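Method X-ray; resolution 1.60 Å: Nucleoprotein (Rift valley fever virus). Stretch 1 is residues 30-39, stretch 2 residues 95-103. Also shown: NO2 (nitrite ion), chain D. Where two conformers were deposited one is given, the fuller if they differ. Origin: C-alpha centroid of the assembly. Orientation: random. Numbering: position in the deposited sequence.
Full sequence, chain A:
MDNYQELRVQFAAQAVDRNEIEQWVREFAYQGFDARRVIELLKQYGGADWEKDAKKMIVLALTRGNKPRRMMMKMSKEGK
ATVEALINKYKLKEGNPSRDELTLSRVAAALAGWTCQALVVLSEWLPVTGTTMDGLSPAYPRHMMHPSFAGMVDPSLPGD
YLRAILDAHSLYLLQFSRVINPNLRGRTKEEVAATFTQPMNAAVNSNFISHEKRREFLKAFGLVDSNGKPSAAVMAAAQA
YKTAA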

# COMPACT_ATOMS: atom_id res chain seq x y z
N TYR A 30 15.75 23.94 -20.46
CA TYR A 30 14.55 24.06 -19.63
C TYR A 30 14.17 25.53 -19.48
O TYR A 30 15.02 26.36 -19.17
CB TYR A 30 14.83 23.45 -18.26
CG TYR A 30 13.67 23.47 -17.28
CD1 TYR A 30 12.85 22.36 -17.11
CD2 TYR A 30 13.41 24.61 -16.50
CE1 TYR A 30 11.79 22.38 -16.21
CE2 TYR A 30 12.35 24.64 -15.60
CZ TYR A 30 11.54 23.52 -15.46
OH TYR A 30 10.50 23.55 -14.56
N GLN A 31 12.89 25.83 -19.71
CA GLN A 31 12.32 27.14 -19.40
C GLN A 31 11.12 26.97 -18.48
O GLN A 31 10.17 26.27 -18.83
CB GLN A 31 11.91 27.89 -20.67
CG GLN A 31 11.36 29.30 -20.40
CD GLN A 31 10.89 30.04 -21.64
OE1 GLN A 31 9.80 29.78 -22.17
NE2 GLN A 31 11.70 30.98 -22.11
N GLY A 32 11.18 27.60 -17.31
CA GLY A 32 10.09 27.54 -16.33
C GLY A 32 8.92 28.45 -16.67
O GLY A 32 7.76 28.11 -16.42
N PHE A 33 9.22 29.63 -17.22
CA PHE A 33 8.21 30.60 -17.63
C PHE A 33 8.78 31.55 -18.67
O PHE A 33 10.00 31.67 -18.81
CB PHE A 33 7.69 31.39 -16.41
CG PHE A 33 8.62 32.47 -15.95
CD1 PHE A 33 8.31 33.81 -16.17
CD2 PHE A 33 9.82 32.16 -15.32
CE1 PHE A 33 9.18 34.82 -15.76
CE2 PHE A 33 10.70 33.16 -14.91
CZ PHE A 33 10.37 34.49 -15.13
N ASP A 34 7.90 32.24 -19.38
CA ASP A 34 8.28 33.16 -20.45
C ASP A 34 7.93 34.58 -20.02
O ASP A 34 6.78 35.00 -20.16
CB ASP A 34 7.53 32.78 -21.73
CG ASP A 34 7.99 33.57 -22.95
OD1 ASP A 34 8.42 34.73 -22.82
OD2 ASP A 34 7.89 33.01 -24.06
N ALA A 35 8.92 35.30 -19.50
CA ALA A 35 8.71 36.64 -18.92
C ALA A 35 8.13 37.66 -19.90
O ALA A 35 7.23 38.43 -19.54
CB ALA A 35 10.01 37.16 -18.32
N ARG A 36 8.64 37.68 -21.13
CA ARG A 36 8.14 38.61 -22.15
C ARG A 36 6.66 38.37 -22.47
O ARG A 36 5.90 39.33 -22.62
CB ARG A 36 8.98 38.53 -23.43
CG ARG A 36 10.37 39.14 -23.30
CD ARG A 36 11.22 38.87 -24.53
NE ARG A 36 12.58 39.37 -24.36
CZ ARG A 36 13.58 38.69 -23.79
NH1 ARG A 36 13.38 37.46 -23.33
NH2 ARG A 36 14.78 39.25 -23.69
N ARG A 37 6.27 37.10 -22.55
CA ARG A 37 4.87 36.75 -22.79
C ARG A 37 3.99 37.12 -21.59
O ARG A 37 2.86 37.58 -21.77
CB ARG A 37 4.73 35.27 -23.15
CG ARG A 37 3.32 34.84 -23.61
CD ARG A 37 2.80 35.66 -24.80
NE ARG A 37 1.50 35.16 -25.25
CZ ARG A 37 0.60 35.87 -25.92
NH1 ARG A 37 0.83 37.15 -26.22
NH2 ARG A 37 -0.54 35.31 -26.28
N VAL A 38 4.52 36.92 -20.38
CA VAL A 38 3.80 37.28 -19.15
C VAL A 38 3.44 38.78 -19.14
O VAL A 38 2.28 39.14 -18.92
CB VAL A 38 4.59 36.90 -17.87
CG1 VAL A 38 3.98 37.56 -16.63
CG2 VAL A 38 4.61 35.39 -17.69
N ILE A 39 4.43 39.62 -19.41
CA ILE A 39 4.23 41.07 -19.43
C ILE A 39 3.31 41.49 -20.59
O ILE A 39 2.46 42.38 -20.43
CB ILE A 39 5.57 41.84 -19.45
CG1 ILE A 39 6.37 41.53 -18.18
CG2 ILE A 39 5.36 43.35 -19.57
CD1 ILE A 39 7.81 41.93 -18.24
N GLY A 95 -0.82 26.30 -11.03
CA GLY A 95 0.30 25.44 -11.41
C GLY A 95 1.14 25.92 -12.58
O GLY A 95 1.56 27.08 -12.61
N ASN A 96 1.38 25.02 -13.53
CA ASN A 96 2.20 25.31 -14.70
C ASN A 96 1.45 25.08 -16.02
O ASN A 96 1.54 24.00 -16.62
CB ASN A 96 3.50 24.49 -14.67
CG ASN A 96 4.38 24.73 -15.88
OD1 ASN A 96 5.07 25.74 -15.97
ND2 ASN A 96 4.35 23.79 -16.82
N PRO A 97 0.68 26.09 -16.48
CA PRO A 97 -0.01 25.93 -17.76
C PRO A 97 0.88 26.32 -18.95
O PRO A 97 2.10 26.45 -18.79
CB PRO A 97 -1.19 26.90 -17.63
CG PRO A 97 -0.68 27.98 -16.74
CD PRO A 97 0.31 27.35 -15.81
N SER A 98 0.26 26.49 -20.11
CA SER A 98 0.98 26.90 -21.32
C SER A 98 1.49 28.33 -21.22
O SER A 98 1.09 29.09 -20.32
CB SER A 98 0.08 26.74 -22.55
OG SER A 98 -0.91 27.76 -22.59
N ARG A 99 2.36 28.70 -22.16
CA ARG A 99 2.99 30.02 -22.25
C ARG A 99 1.96 31.15 -22.38
O ARG A 99 2.23 32.30 -22.03
CB ARG A 99 3.91 30.02 -23.47
CG ARG A 99 4.75 31.26 -23.69
CD ARG A 99 5.59 31.12 -24.96
NE ARG A 99 6.58 30.04 -24.85
CZ ARG A 99 6.46 28.85 -25.43
NH1 ARG A 99 5.40 28.56 -26.17
NH2 ARG A 99 7.41 27.94 -25.26
N ASP A 100 0.79 30.81 -22.92
CA ASP A 100 -0.26 31.79 -23.19
C ASP A 100 -1.20 32.00 -22.01
O ASP A 100 -2.24 32.65 -22.14
CB ASP A 100 -1.04 31.39 -24.45
CG ASP A 100 -0.17 31.35 -25.69
OD1 ASP A 100 0.58 32.32 -25.94
OD2 ASP A 100 -0.23 30.34 -26.43
N GLU A 101 -0.85 31.43 -20.85
CA GLU A 101 -1.65 31.57 -19.64
C GLU A 101 -0.87 32.24 -18.51
O GLU A 101 0.31 31.93 -18.29
CB GLU A 101 -2.16 30.20 -19.17
CG GLU A 101 -3.03 29.44 -20.17
CD GLU A 101 -4.49 29.90 -20.19
OE1 GLU A 101 -4.85 30.82 -19.43
OE2 GLU A 101 -5.27 29.31 -20.97
N LEU A 102 -1.54 33.14 -17.80
CA LEU A 102 -0.97 33.79 -16.63
C LEU A 102 -1.26 33.00 -15.36
O LEU A 102 -2.31 32.37 -15.23
CB LEU A 102 -1.53 35.21 -16.47
CG LEU A 102 -1.09 36.30 -17.45
CD1 LEU A 102 -1.93 37.55 -17.26
CD2 LEU A 102 0.39 36.63 -17.28
N THR A 103 -0.30 33.04 -14.43
CA THR A 103 -0.49 32.58 -13.06
C THR A 103 0.09 33.66 -12.14
O THR A 103 0.87 34.50 -12.59
CB THR A 103 0.24 31.25 -12.76
OG1 THR A 103 1.66 31.45 -12.79
CG2 THR A 103 -0.15 30.16 -13.74
N NO2 D . 13.15 31.23 -16.38
O1 NO2 D . 13.37 31.87 -17.66
O2 NO2 D . 12.45 29.98 -16.60
O HOH W 1 5.67 28.44 -14.72

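Two segments of the Rift Valley fever virus nucleoprotein, separated by at least 62 residues in sequence wherever they touch, bury 355 Å² between them, counting both sides. Residues 30-34 approach as an irregular loop and lead into a helix that begins at Ala-35 and runs on past Ile-39; residues 95-103 form no regular helix or strand, but make a type I turn from Ser-98 to Glu-101, closed by Glu-101 N to Ser-98 O at 3.1 Å. The two stretches run in the same sense: Gly-32 lies nearest Asn-96 (CA to CA 8.4 Å), Asp-34 nearest Arg-99 (CA to CA 6.4 Å) and Val-38 nearest Leu-102 (CA to CA 6.4 Å).

Charge dominates the middle of the contact, where two arginine-aspartate pairs are exchanged in opposite directions. Asp-34 on the first stretch forms a salt bridge with Arg-99 on the second, OD2 to NE at 3.3 Å, and the carboxylate oxygen lies at the edge of the guanidinium, near its plane. Arg-37 returns the arrangement by reaching Asp-100: its NE and NH2 both donate to Asp-100 OD1, at 3.1 Å and 3.2 Å, so a single carboxylate oxygen receives two N-H groups from one edge of the guanidinium. The N-H...O angles of 143° and 136° are bent, as expected when two neighbouring donors converge on one acceptor.

Asp-34 also serves its own stretch. As the N-cap residue, it accepts from Arg-37 N through OD1 at 3.2 Å, satisfying an amide of the first helical turn, which has no partner carbonyl within the helix. Its two carboxylate oxygens thus have separate partners, OD1 capping the helix and OD2 facing Arg-99. Within the helix, Val-38 N bonds to Asp-34 O and Ile-39 N to Ala-35 O, each at 3.0 Å.

Nonpolar contact accompanies the charges. The aliphatic parts of the two arginines lie against each other, Arg-37 CG to Arg-99 CG at 3.9 Å, while Arg-37 CG also comes within 3.2 Å of Arg-99 O. Farther along, the buried side chains of Val-38 and Leu-102 meet, CG1 to CD2 at 3.8 Å; Leu-102 CD2 also rests 3.5 Å from Val-38 O. Here the CA-to-CB bond of Leu-102 points sideways, but the end of the side chain comes nearer the helix.

At the other end, water joins the stretches. Gly-32 O and Asn-96 OD1 are 3.6 Å apart, and both are acceptors; one water donates to each, at 2.7 Å from Gly-32 O and 3.0 Å from Asn-96 OD1, linking two groups that could not bond directly.

A nitrite ion, probably from the crystallisation liquor, binds the loop of the first stretch. Nitrite O2 accepts from Gly-32 N at 2.8 Å and, weakly, from Phe-33 N at 3.3 Å. An ideal CB on Gly-32 would sit 3.2 Å from nitrite O2, so the bare glycine leaves room for the ion.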